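Type IV secretion system protein VirB11 (Brucella suis, PDB 2GZA) hydrolyses ATP as the hexameric VirB11 ATPase of the type IV secretion system, a virulence machinery of this bacterium. Local coordinates at residues F167-V172 with M196-F201. Sequence-based numbering, arbitrary orientation.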
# COMPACT_ATOMS: atom_id res chain seq x y z
N PHE C 167 33.59 28.77 8.24
CA PHE C 167 32.83 27.73 7.58
C PHE C 167 31.46 28.24 7.13
O PHE C 167 31.06 28.04 5.99
CB PHE C 167 32.67 26.51 8.50
CG PHE C 167 31.81 25.42 7.93
CD1 PHE C 167 32.36 24.41 7.16
CD2 PHE C 167 30.44 25.42 8.16
CE1 PHE C 167 31.56 23.41 6.62
CE2 PHE C 167 29.62 24.42 7.62
CZ PHE C 167 30.18 23.42 6.86
N LEU C 168 30.77 28.91 8.04
CA LEU C 168 29.44 29.41 7.78
C LEU C 168 29.45 30.53 6.76
O LEU C 168 28.60 30.55 5.86
CB LEU C 168 28.74 29.84 9.08
CG LEU C 168 28.38 28.72 10.07
CD1 LEU C 168 27.73 29.29 11.31
CD2 LEU C 168 27.48 27.67 9.45
N ARG C 169 30.42 31.45 6.87
CA ARG C 169 30.61 32.51 5.89
C ARG C 169 30.88 31.94 4.49
O ARG C 169 30.25 32.35 3.51
CB ARG C 169 31.74 33.46 6.28
CG ARG C 169 32.07 34.48 5.17
CD ARG C 169 33.17 35.45 5.55
NE ARG C 169 32.67 36.49 6.44
CZ ARG C 169 33.04 36.64 7.71
NH1 ARG C 169 33.94 35.84 8.26
NH2 ARG C 169 32.51 37.63 8.42
N ARG C 170 31.80 30.99 4.41
CA ARG C 170 32.13 30.36 3.14
C ARG C 170 30.94 29.60 2.55
O ARG C 170 30.69 29.69 1.35
CB ARG C 170 33.35 29.44 3.26
CG ARG C 170 34.69 30.18 3.30
CD ARG C 170 34.95 31.01 2.04
NE ARG C 170 35.35 30.21 0.89
CZ ARG C 170 35.14 30.54 -0.39
NH1 ARG C 170 34.52 31.66 -0.71
NH2 ARG C 170 35.55 29.72 -1.35
N ALA C 171 30.22 28.87 3.40
CA ALA C 171 29.05 28.11 2.96
C ALA C 171 28.01 28.99 2.27
O ALA C 171 27.46 28.59 1.25
CB ALA C 171 28.43 27.35 4.13
N VAL C 172 27.77 30.18 2.83
CA VAL C 172 26.84 31.15 2.24
C VAL C 172 27.39 31.70 0.92
O VAL C 172 26.65 31.87 -0.04
CB VAL C 172 26.53 32.32 3.20
CG1 VAL C 172 25.60 33.31 2.54
CG2 VAL C 172 25.91 31.82 4.51
N MET C 196 22.49 35.78 6.37
CA MET C 196 22.00 36.53 5.21
C MET C 196 22.87 37.74 4.90
O MET C 196 22.96 38.17 3.75
CB MET C 196 20.55 36.95 5.42
CG MET C 196 19.53 35.90 5.02
SD MET C 196 17.94 36.02 5.90
CE MET C 196 17.54 37.75 5.72
N GLN C 197 23.52 38.29 5.93
CA GLN C 197 24.43 39.42 5.74
C GLN C 197 25.69 39.01 4.97
O GLN C 197 26.42 39.85 4.48
CB GLN C 197 24.77 40.07 7.08
CG GLN C 197 23.61 40.82 7.72
CD GLN C 197 23.00 41.88 6.81
OE1 GLN C 197 21.82 41.82 6.48
NE2 GLN C 197 23.81 42.84 6.39
N GLU C 198 25.92 37.70 4.87
CA GLU C 198 27.06 37.16 4.13
C GLU C 198 26.77 36.97 2.64
O GLU C 198 27.68 36.69 1.86
CB GLU C 198 27.51 35.83 4.74
CG GLU C 198 27.90 35.89 6.21
CD GLU C 198 28.98 36.92 6.52
OE1 GLU C 198 28.87 37.58 7.57
OE2 GLU C 198 29.93 37.07 5.72
N ILE C 199 25.50 37.09 2.26
CA ILE C 199 25.11 37.07 0.85
C ILE C 199 25.56 38.38 0.20
O ILE C 199 25.34 39.45 0.75
CB ILE C 199 23.57 36.86 0.69
CG1 ILE C 199 23.10 35.64 1.48
CG2 ILE C 199 23.18 36.73 -0.79
CD1 ILE C 199 21.60 35.50 1.61
N PRO C 200 26.23 38.29 -0.97
CA PRO C 200 26.66 39.48 -1.71
C PRO C 200 25.49 40.41 -1.99
O PRO C 200 24.42 39.95 -2.39
CB PRO C 200 27.21 38.90 -3.01
CG PRO C 200 27.65 37.52 -2.65
CD PRO C 200 26.64 37.05 -1.65
N PHE C 201 25.71 41.70 -1.77
CA PHE C 201 24.65 42.71 -1.76
C PHE C 201 24.01 42.95 -3.13
O PHE C 201 22.97 43.61 -3.22
CB PHE C 201 25.18 44.02 -1.20
CG PHE C 201 25.71 43.91 0.21
CD1 PHE C 201 26.79 44.67 0.62
CD2 PHE C 201 25.12 43.03 1.13
CE1 PHE C 201 27.28 44.57 1.92
CE2 PHE C 201 25.61 42.92 2.43
CZ PHE C 201 26.69 43.69 2.82
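The guanidinium of R169 and the carboxylate of E198 meet with their planes 79° apart, and a single oxygen, OE2, takes the bond; R169 NH2 stays 3.7 Å from E198 OE1. R169 NE donates to E198 OE2 at 2.9 Å, and the bond is bent, with an N-H...O angle of 134°. OE2 is tilted out of the guanidinium plane, while the nitrogen reaches it from above the carboxylate plane. A bend at chi2 (-56°) turns the glutamate carboxylate toward the arginine, whose CG lies 3.4 Å from the same OE2. NH2 of R169 has its own partner, a salt bridge to E130 of a second subunit, and L129 of that subunit packs on both R169 and E198; the pair therefore sits at a subunit interface of the hexamer. Within the P-loop NTPase fold, the contact joins helix 164-173, just before strand 178-182, to the loop leaving the Walker A helix 188-196. A type I turn from M196 to I199 leads out of that helix, closed by I199 N to M196 O at 3.1 Å. On the buried side, V172 CG1 touches I199 CG1 at 3.6 Å, the two side chains crossing nearly at right angles, and lies 3.9 Å from E198 CB.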